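Protein PES4 (Saccharomyces cerevisiae S288C, PDB 6EZ7) probably binds messenger RNA, including 3'-untranslated regions and poly(A) or poly(U) sequences, through its RNA recognition motifs, the third of which forms this chain. Local coordinates at residues A[4-9]-A[44-49]; A[8-13]-A[69-74]; A[20-25]-A[55-60]. One frame throughout, in Å; residues are numbered along the deposited sequence.

All three contacts belong to one RNA recognition motif, an antiparallel sheet backed by two helices. Contact 1 joins strands 3-9 and 42-48 at the centre of the sheet. Contact 2 starts from the far end of strand 3-9, shares Asn-8 and Leu-9 with contact 1, and ties it to strand 69-75; the centres are about 10 Å apart. Contact 3, about 10 Å from contact 1 and 14 Å from contact 2, joins residues at and after the end of helix 15-22 to helix 51-61. Its segments alternate along the chain with those of contact 1, so the two beta-alpha units meet in the sheet and between helices, consistent with a compact domain whose other face could meet RNA.

Contact 1 of 3, residues A[4-9]-A[44-49]; sequences IFIKNL and AFVTYK
Strand residues 4-7 and 44-48 run antiparallel, their short axes 151° apart, with Ile-4/Val-46 and Ile-6/Ala-44 as hydrogen-bonded pairs and Phe-5/Phe-45 as the non-hydrogen-bonded pair between them. Four backbone bonds hold the strands; three donors lie in the plane of their carbonyls, while Ile-6 N meets Ala-44 O from above its plane at 2.8 Å. On one face the phenylalanine rings lean together obliquely, planes at 42°, because Phe-5 CG is anti to its carbonyl carbon and Phe-45 CG anti to its backbone N. Phe-5 CE1 comes within 3.4 Å of Phe-45 CD1, and Ala-44 O sits at the edge of the Phe-5 ring. An alanine at Phe-5 removes the ring that meets Phe-45 CD1, and would probably leave the Phe-45 ring less firmly held. The other face is mostly aliphatic, with the Tyr-48 ring among its side chains. Ile-4 holds CG1 in the crowded position between N and carbonyl carbon (chi1 61°), lies alongside Val-46, and sets CD1 against the edge of the Tyr-48 ring, 3.8 Å from CE2. Ile-6 CD1 crosses to Val-46 CG2 at 3.5 Å, and Leu-9 CD1 closes on Ala-44 CB. Helices 15-22 and 51-61 cover this side, where Tyr-48 OH bonds to Phe-22 O. Residues 4-9 match RNP2 and 44-48 end RNP1; the phenylalanine face is thus consistent with an RNA-stacking surface, the other turned to the hydrophobic core.

Contact 2 of 3, residues A[8-13]-A[69-74]; sequences NLPTIT and KKLLVT
Asn-8 turns the corner with left-handed backbone torsions (phi 61°), and its CG lies anti to the backbone N (chi1 -162°), which places the amide beside Lys-70. There Asn-8 ND2 donates to Lys-70 O at 2.6 Å along a fairly straight path, 161° at the hydrogen. The carbonyl oxygen lies close to the amide plane of Asn-8, yet ND2 approaches from above the carbonyl plane of Lys-70. A water bonded to Lys-70 N also takes a weak bond from ND2. The asparagine stands at the Asn-Leu end of the RNP2 sequence, where the first strand of the RNA recognition motif turns a corner before the loop to helix 15-22, so its side chain pins that corner to the last strand. Leu-71 reaches back beneath the corner: its CD2 lies 3.4 Å from Asn-8 O, a buried carbonyl with no polar partner in the model, and 3.6 Å from Leu-9 CD2, the branch turned away from Ala-44. Lys-69, bent at chi2, slides past Pro-10 in the opposite direction, CG to CG at 3.8 Å. Beyond the proline a type I turn is fastened by Pro-10 O, which accepts from both Thr-13 N and Thr-13 OG1, the latter at a very short 2.5 Å.

Contact 3 of 3, residues A[20-25]-A[55-60]; sequences NFFSEV and EKAIKR
Lys-56 NZ is the best-held polar atom, with one firm hydrogen bond, to Val-25 O at 2.6 Å, and a long, weak ion pair with Asp-53. The ammonium approaches in the plane of the carbonyl; a bend at chi3 (59°) in an otherwise extended chain brings it there. By donating to the backbone there, the lysine ties helix 51-61 to the segment that follows helix 15-22. Arg-60, one helical turn on from Lys-56, is also bent at chi3 and slides past Val-25 in the opposite direction. Val-25 CG1 lies over one face of the Arg-60 guanidinium, 3.5 Å from Arg-60 NH1 and as close to Arg-60 CD. Arg-60 NH1 also makes a weak hydrogen bond to Glu-24 O, at 3.4 Å. The Glu-24 carboxylate does not meet Arg-60, although the opposite charges may attract at longer range. Deeper in, Val-25 CG2, in the crowded position between its own N and carbonyl carbon, packs 3.9 Å from Ala-57 CB. Ala-57 CB also meets the edge of the Phe-22 ring, 4.2 Å from Phe-22 CD2. The small alanine thus takes both Val-25 and Phe-22 close to the helix surface. Beneath them lie Ile-4 and Tyr-48 of the sheet. This is where the two helices meet, packed on one face of a sheet in the beta-alpha-beta-beta-alpha-beta order of the RNA recognition motif fold.

Contact 1 of 3, residues A[4-9]-A[44-49]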
loop_
_atom_site.group_PDB
_atom_site.type_symbol
_atom_site.label_atom_id
_atom_site.label_comp_id
_atom_site.label_asym_id
_atom_site.label_seq_id
_atom_site.Cartn_x
_atom_site.Cartn_y
_atom_site.Cartn_z
ATOM N N ILE A 4 -4.429 -1.603 -3.340
ATOM C CA ILE A 4 -4.010 -2.214 -2.088
ATOM C C ILE A 4 -4.024 -1.208 -0.947
ATOM O O ILE A 4 -3.988 0.006 -1.167
ATOM C CB ILE A 4 -2.594 -2.823 -2.198
ATOM C CG1 ILE A 4 -1.571 -1.737 -2.544
ATOM C CG2 ILE A 4 -2.576 -3.944 -3.226
ATOM C CD1 ILE A 4 -0.137 -2.237 -2.591
ATOM N N PHE A 5 -4.101 -1.718 0.274
ATOM C CA PHE A 5 -3.888 -0.892 1.453
ATOM C C PHE A 5 -2.530 -1.224 2.039
ATOM O O PHE A 5 -2.126 -2.386 2.069
ATOM C CB PHE A 5 -4.980 -1.114 2.502
ATOM C CG PHE A 5 -6.270 -0.411 2.199
ATOM C CD1 PHE A 5 -6.321 0.971 2.138
ATOM C CD2 PHE A 5 -7.437 -1.129 1.999
ATOM C CE1 PHE A 5 -7.511 1.624 1.869
ATOM C CE2 PHE A 5 -8.630 -0.481 1.731
ATOM C CZ PHE A 5 -8.663 0.895 1.663
ATOM N N ILE A 6 -1.819 -0.201 2.489
ATOM C CA ILE A 6 -0.558 -0.399 3.185
ATOM C C ILE A 6 -0.684 0.220 4.559
ATOM O O ILE A 6 -0.924 1.422 4.681
ATOM C CB ILE A 6 0.617 0.233 2.433
ATOM C CG1 ILE A 6 0.625 -0.243 0.980
ATOM C CG2 ILE A 6 1.929 -0.089 3.129
ATOM C CD1 ILE A 6 1.334 0.701 0.054
ATOM N N LYS A 7 -0.546 -0.597 5.594
ATOM C CA LYS A 7 -0.727 -0.112 6.953
ATOM C C LYS A 7 0.498 -0.410 7.800
ATOM O O LYS A 7 1.418 -1.092 7.351
ATOM C CB LYS A 7 -1.977 -0.732 7.578
ATOM C CG LYS A 7 -3.220 -0.596 6.707
ATOM C CD LYS A 7 -4.477 -1.014 7.446
ATOM C CE LYS A 7 -5.009 0.113 8.311
ATOM N NZ LYS A 7 -6.397 -0.170 8.769
ATOM N N ASN A 8 0.494 0.110 9.025
ATOM C CA ASN A 8 1.635 0.024 9.932
ATOM C C ASN A 8 2.861 0.706 9.336
ATOM O O ASN A 8 3.987 0.226 9.466
ATOM C CB ASN A 8 1.958 -1.430 10.281
ATOM C CG ASN A 8 2.811 -1.551 11.523
ATOM O OD1 ASN A 8 2.771 -0.688 12.399
ATOM N ND2 ASN A 8 3.604 -2.617 11.602
ATOM N N LEU A 9 2.631 1.837 8.679
ATOM C CA LEU A 9 3.719 2.629 8.129
ATOM C C LEU A 9 4.312 3.531 9.198
ATOM O O LEU A 9 3.586 4.045 10.052
ATOM C CB LEU A 9 3.234 3.466 6.946
ATOM C CG LEU A 9 2.895 2.732 5.648
ATOM C CD1 LEU A 9 2.092 3.641 4.735
ATOM C CD2 LEU A 9 4.163 2.261 4.950
ATOM N N ALA A 44 -1.710 3.847 3.638
ATOM C CA ALA A 44 -1.618 4.262 2.252
ATOM C C ALA A 44 -2.580 3.462 1.395
ATOM O O ALA A 44 -2.878 2.303 1.681
ATOM C CB ALA A 44 -0.193 4.108 1.739
ATOM N N PHE A 45 -3.060 4.100 0.340
ATOM C CA PHE A 45 -3.963 3.475 -0.609
ATOM C C PHE A 45 -3.330 3.605 -1.982
ATOM O O PHE A 45 -3.182 4.712 -2.501
ATOM C CB PHE A 45 -5.340 4.140 -0.546
ATOM C CG PHE A 45 -6.344 3.575 -1.509
ATOM C CD1 PHE A 45 -6.805 2.277 -1.375
ATOM C CD2 PHE A 45 -6.856 4.358 -2.530
ATOM C CE1 PHE A 45 -7.742 1.766 -2.257
ATOM C CE2 PHE A 45 -7.790 3.852 -3.413
ATOM C CZ PHE A 45 -8.233 2.554 -3.275
ATOM N N VAL A 46 -2.928 2.475 -2.550
ATOM C CA VAL A 46 -2.190 2.472 -3.808
ATOM C C VAL A 46 -2.966 1.766 -4.900
ATOM O O VAL A 46 -3.432 0.638 -4.720
ATOM C CB VAL A 46 -0.817 1.801 -3.652
ATOM C CG1 VAL A 46 -0.100 1.723 -4.996
ATOM C CG2 VAL A 46 0.018 2.564 -2.649
ATOM N N THR A 47 -3.098 2.437 -6.037
ATOM C CA THR A 47 -3.774 1.860 -7.185
ATOM C C THR A 47 -2.790 1.635 -8.328
ATOM O O THR A 47 -2.096 2.555 -8.758
ATOM C CB THR A 47 -4.927 2.750 -7.662
ATOM O OG1 THR A 47 -5.888 2.881 -6.607
ATOM C CG2 THR A 47 -5.606 2.130 -8.871
ATOM N N TYR A 48 -2.733 0.401 -8.810
ATOM C CA TYR A 48 -1.848 0.045 -9.909
ATOM C C TYR A 48 -2.539 0.191 -11.257
ATOM O O TYR A 48 -3.754 0.030 -11.361
ATOM C CB TYR A 48 -1.337 -1.386 -9.731
ATOM C CG TYR A 48 -0.278 -1.488 -8.660
ATOM C CD1 TYR A 48 1.054 -1.241 -8.957
ATOM C CD2 TYR A 48 -0.611 -1.811 -7.351
ATOM C CE1 TYR A 48 2.029 -1.318 -7.983
ATOM C CE2 TYR A 48 0.360 -1.895 -6.366
ATOM C CZ TYR A 48 1.678 -1.651 -6.691
ATOM O OH TYR A 48 2.649 -1.732 -5.720
ATOM N N LYS A 49 -1.761 0.502 -12.288
ATOM C CA LYS A 49 -2.297 0.554 -13.642
ATOM C C LYS A 49 -2.715 -0.843 -14.080
ATOM O O LYS A 49 -3.801 -1.034 -14.629
ATOM C CB LYS A 49 -1.271 1.140 -14.615
ATOM C CG LYS A 49 -0.881 2.580 -14.300
ATOM C CD LYS A 49 -0.130 3.227 -15.453
ATOM C CE LYS A 49 0.151 4.696 -15.171
ATOM N NZ LYS A 49 1.061 5.295 -16.186
#

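Contact 2 of 3, residues A[8-13]-A[69-74]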
loop_
_atom_site.group_PDB
_atom_site.type_symbol
_atom_site.label_atom_id
_atom_site.label_comp_id
_atom_site.label_asym_id
_atom_site.label_seq_id
_atom_site.Cartn_x
_atom_site.Cartn_y
_atom_site.Cartn_z
ATOM N N ASN A 8 0.494 0.110 9.025
ATOM C CA ASN A 8 1.635 0.024 9.932
ATOM C C ASN A 8 2.861 0.706 9.336
ATOM O O ASN A 8 3.987 0.226 9.466
ATOM C CB ASN A 8 1.958 -1.430 10.281
ATOM C CG ASN A 8 2.811 -1.551 11.523
ATOM O OD1 ASN A 8 2.771 -0.688 12.399
ATOM N ND2 ASN A 8 3.604 -2.617 11.602
ATOM N N LEU A 9 2.631 1.837 8.679
ATOM C CA LEU A 9 3.719 2.629 8.129
ATOM C C LEU A 9 4.312 3.531 9.198
ATOM O O LEU A 9 3.586 4.045 10.052
ATOM C CB LEU A 9 3.234 3.466 6.946
ATOM C CG LEU A 9 2.895 2.732 5.648
ATOM C CD1 LEU A 9 2.092 3.641 4.735
ATOM C CD2 LEU A 9 4.163 2.261 4.950
ATOM N N PRO A 10 5.637 3.721 9.157
ATOM C CA PRO A 10 6.326 4.669 10.036
ATOM C C PRO A 10 5.811 6.079 9.792
ATOM O O PRO A 10 5.469 6.399 8.655
ATOM C CB PRO A 10 7.794 4.542 9.619
ATOM C CG PRO A 10 7.891 3.252 8.892
ATOM C CD PRO A 10 6.565 3.044 8.238
ATOM N N THR A 11 5.757 6.907 10.830
ATOM C CA THR A 11 5.183 8.244 10.701
ATOM C C THR A 11 5.985 9.147 9.765
ATOM O O THR A 11 5.446 10.100 9.212
ATOM C CB THR A 11 5.055 8.931 12.071
ATOM O OG1 THR A 11 6.336 8.965 12.712
ATOM C CG2 THR A 11 4.071 8.175 12.953
ATOM N N ILE A 12 7.265 8.849 9.575
ATOM C CA ILE A 12 8.090 9.665 8.689
ATOM C C ILE A 12 8.005 9.227 7.222
ATOM O O ILE A 12 8.718 9.753 6.371
ATOM C CB ILE A 12 9.571 9.665 9.139
ATOM C CG1 ILE A 12 9.999 8.292 9.666
ATOM C CG2 ILE A 12 9.788 10.708 10.223
ATOM C CD1 ILE A 12 9.946 7.177 8.659
ATOM N N THR A 13 7.137 8.258 6.940
ATOM C CA THR A 13 6.938 7.772 5.576
ATOM C C THR A 13 6.553 8.904 4.632
ATOM O O THR A 13 5.701 9.733 4.957
ATOM C CB THR A 13 5.854 6.682 5.530
ATOM O OG1 THR A 13 6.219 5.619 6.417
ATOM C CG2 THR A 13 5.690 6.131 4.121
ATOM N N LYS A 69 9.297 -1.263 11.065
ATOM C CA LYS A 69 7.871 -1.570 11.100
ATOM C C LYS A 69 7.532 -2.658 10.094
ATOM O O LYS A 69 7.888 -2.554 8.919
ATOM C CB LYS A 69 7.034 -0.322 10.802
ATOM C CG LYS A 69 7.200 0.821 11.791
ATOM C CD LYS A 69 6.764 0.420 13.187
ATOM C CE LYS A 69 6.533 1.645 14.058
ATOM N NZ LYS A 69 7.732 1.984 14.877
ATOM N N LYS A 70 6.838 -3.695 10.553
ATOM C CA LYS A 70 6.389 -4.759 9.670
ATOM C C LYS A 70 5.133 -4.302 8.937
ATOM O O LYS A 70 4.069 -4.152 9.538
ATOM C CB LYS A 70 6.127 -6.046 10.455
ATOM C CG LYS A 70 5.978 -7.273 9.580
ATOM C CD LYS A 70 5.984 -8.553 10.400
ATOM C CE LYS A 70 4.811 -8.594 11.361
ATOM N NZ LYS A 70 4.690 -9.923 12.020
ATOM N N LEU A 71 5.263 -4.066 7.637
ATOM C CA LEU A 71 4.162 -3.517 6.860
ATOM C C LEU A 71 3.028 -4.510 6.679
ATOM O O LEU A 71 3.253 -5.709 6.510
ATOM C CB LEU A 71 4.654 -3.051 5.489
ATOM C CG LEU A 71 5.653 -1.898 5.498
ATOM C CD1 LEU A 71 5.827 -1.337 4.096
ATOM C CD2 LEU A 71 5.203 -0.816 6.467
ATOM N N LEU A 72 1.804 -3.995 6.722
ATOM C CA LEU A 72 0.632 -4.783 6.387
ATOM C C LEU A 72 0.149 -4.357 5.009
ATOM O O LEU A 72 -0.253 -3.212 4.810
ATOM C CB LEU A 72 -0.470 -4.598 7.433
ATOM C CG LEU A 72 -1.826 -5.236 7.126
ATOM C CD1 LEU A 72 -1.723 -6.759 7.068
ATOM C CD2 LEU A 72 -2.857 -4.799 8.156
ATOM N N VAL A 73 0.219 -5.270 4.050
ATOM C CA VAL A 73 -0.214 -4.965 2.697
ATOM C C VAL A 73 -1.347 -5.898 2.310
ATOM O O VAL A 73 -1.152 -7.107 2.175
ATOM C CB VAL A 73 0.947 -5.081 1.697
ATOM C CG1 VAL A 73 0.479 -4.714 0.296
ATOM C CG2 VAL A 73 2.094 -4.182 2.131
ATOM N N THR A 74 -2.541 -5.335 2.160
ATOM C CA THR A 74 -3.725 -6.132 1.864
ATOM C C THR A 74 -4.469 -5.570 0.666
ATOM O O THR A 74 -4.295 -4.410 0.312
ATOM C CB THR A 74 -4.684 -6.189 3.065
ATOM O OG1 THR A 74 -5.022 -4.856 3.470
ATOM C CG2 THR A 74 -4.038 -6.909 4.231
HETATM O O HOH W 1 5.965 -3.999 13.617
#

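Contact 3 of 3, residues A[20-25]-A[55-60]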
loop_
_atom_site.group_PDB
_atom_site.type_symbol
_atom_site.label_atom_id
_atom_site.label_comp_id
_atom_site.label_asym_id
_atom_site.label_seq_id
_atom_site.Cartn_x
_atom_site.Cartn_y
_atom_site.Cartn_z
ATOM N N ASN A 20 8.782 4.576 -4.341
ATOM C CA ASN A 20 10.011 3.851 -4.598
ATOM C C ASN A 20 9.897 2.364 -4.298
ATOM O O ASN A 20 10.385 1.534 -5.063
ATOM C CB ASN A 20 11.157 4.477 -3.813
ATOM C CG ASN A 20 11.687 5.718 -4.489
ATOM O OD1 ASN A 20 11.838 6.777 -3.874
ATOM N ND2 ASN A 20 11.945 5.598 -5.782
ATOM N N PHE A 21 9.233 2.018 -3.204
ATOM C CA PHE A 21 9.045 0.609 -2.884
ATOM C C PHE A 21 8.055 -0.067 -3.820
ATOM O O PHE A 21 8.344 -1.118 -4.388
ATOM C CB PHE A 21 8.579 0.443 -1.440
ATOM C CG PHE A 21 9.688 0.541 -0.440
ATOM C CD1 PHE A 21 10.687 -0.417 -0.400
ATOM C CD2 PHE A 21 9.733 1.587 0.465
ATOM C CE1 PHE A 21 11.712 -0.331 0.523
ATOM C CE2 PHE A 21 10.757 1.678 1.389
ATOM C CZ PHE A 21 11.747 0.717 1.418
ATOM N N PHE A 22 6.888 0.538 -3.993
ATOM C CA PHE A 22 5.786 -0.183 -4.619
ATOM C C PHE A 22 5.720 -0.059 -6.137
ATOM O O PHE A 22 4.912 -0.730 -6.775
ATOM C CB PHE A 22 4.472 0.255 -3.971
ATOM C CG PHE A 22 4.300 -0.306 -2.593
ATOM C CD1 PHE A 22 4.871 0.323 -1.500
ATOM C CD2 PHE A 22 3.641 -1.507 -2.403
ATOM C CE1 PHE A 22 4.752 -0.213 -0.232
ATOM C CE2 PHE A 22 3.512 -2.050 -1.133
ATOM C CZ PHE A 22 4.069 -1.403 -0.047
ATOM N N SER A 23 6.587 0.764 -6.722
ATOM C CA SER A 23 6.706 0.807 -8.178
ATOM C C SER A 23 7.588 -0.328 -8.686
ATOM O O SER A 23 7.703 -0.544 -9.894
ATOM C CB SER A 23 7.274 2.146 -8.645
ATOM O OG SER A 23 6.433 3.216 -8.256
ATOM N N GLU A 24 8.208 -1.052 -7.762
ATOM C CA GLU A 24 9.084 -2.159 -8.128
ATOM C C GLU A 24 8.315 -3.338 -8.720
ATOM O O GLU A 24 8.896 -4.177 -9.405
ATOM C CB GLU A 24 9.892 -2.625 -6.915
ATOM C CG GLU A 24 10.872 -1.585 -6.392
ATOM C CD GLU A 24 11.876 -1.143 -7.445
ATOM O OE1 GLU A 24 12.356 -2.005 -8.214
ATOM O OE2 GLU A 24 12.182 0.067 -7.508
ATOM N N VAL A 25 7.012 -3.405 -8.456
ATOM C CA VAL A 25 6.202 -4.507 -8.965
ATOM C C VAL A 25 5.482 -4.130 -10.254
ATOM O O VAL A 25 5.046 -5.001 -11.010
ATOM C CB VAL A 25 5.160 -4.968 -7.930
ATOM C CG1 VAL A 25 5.850 -5.514 -6.694
ATOM C CG2 VAL A 25 4.255 -3.826 -7.559
ATOM N N GLU A 55 -1.617 -7.693 -6.936
ATOM C CA GLU A 55 -1.417 -8.987 -6.291
ATOM C C GLU A 55 0.064 -9.224 -6.016
ATOM O O GLU A 55 0.434 -9.759 -4.970
ATOM C CB GLU A 55 -1.978 -10.116 -7.152
ATOM C CG GLU A 55 -2.114 -11.441 -6.421
ATOM C CD GLU A 55 -2.925 -11.320 -5.145
ATOM O OE1 GLU A 55 -4.024 -10.724 -5.187
ATOM O OE2 GLU A 55 -2.461 -11.820 -4.097
ATOM N N LYS A 56 0.905 -8.821 -6.961
ATOM C CA LYS A 56 2.346 -8.952 -6.800
ATOM C C LYS A 56 2.819 -8.148 -5.599
ATOM O O LYS A 56 3.654 -8.613 -4.823
ATOM C CB LYS A 56 3.074 -8.498 -8.066
ATOM C CG LYS A 56 2.930 -9.456 -9.237
ATOM C CD LYS A 56 3.362 -8.807 -10.543
ATOM C CE LYS A 56 4.809 -8.344 -10.482
ATOM N NZ LYS A 56 5.176 -7.519 -11.667
ATOM N N ALA A 57 2.273 -6.943 -5.449
ATOM C CA ALA A 57 2.644 -6.053 -4.351
ATOM C C ALA A 57 2.327 -6.675 -2.998
ATOM O O ALA A 57 3.128 -6.598 -2.068
ATOM C CB ALA A 57 1.936 -4.708 -4.492
ATOM N N ILE A 58 1.150 -7.279 -2.888
ATOM C CA ILE A 58 0.770 -7.976 -1.666
ATOM C C ILE A 58 1.734 -9.128 -1.386
ATOM O O ILE A 58 2.245 -9.272 -0.275
ATOM C CB ILE A 58 -0.666 -8.519 -1.754
ATOM C CG1 ILE A 58 -1.661 -7.366 -1.894
ATOM C CG2 ILE A 58 -0.992 -9.371 -0.536
ATOM C CD1 ILE A 58 -3.073 -7.820 -2.194
ATOM N N LYS A 59 1.993 -9.939 -2.405
ATOM C CA LYS A 59 2.866 -11.096 -2.237
ATOM C C LYS A 59 4.286 -10.688 -1.869
ATOM O O LYS A 59 4.957 -11.371 -1.092
ATOM C CB LYS A 59 2.886 -11.947 -3.510
ATOM C CG LYS A 59 1.652 -12.813 -3.690
ATOM C CD LYS A 59 1.931 -13.985 -4.621
ATOM C CE LYS A 59 1.735 -13.605 -6.080
ATOM N NZ LYS A 59 0.329 -13.819 -6.524
ATOM N N ARG A 60 4.743 -9.571 -2.417
ATOM C CA ARG A 60 6.128 -9.172 -2.218
ATOM C C ARG A 60 6.341 -8.293 -0.990
ATOM O O ARG A 60 7.405 -8.354 -0.370
ATOM C CB ARG A 60 6.653 -8.466 -3.472
ATOM C CG ARG A 60 6.662 -9.378 -4.696
ATOM C CD ARG A 60 7.203 -8.683 -5.928
ATOM N NE ARG A 60 8.478 -8.022 -5.672
ATOM C CZ ARG A 60 9.150 -7.326 -6.583
ATOM N NH1 ARG A 60 8.669 -7.199 -7.813
ATOM N NH2 ARG A 60 10.303 -6.754 -6.263
#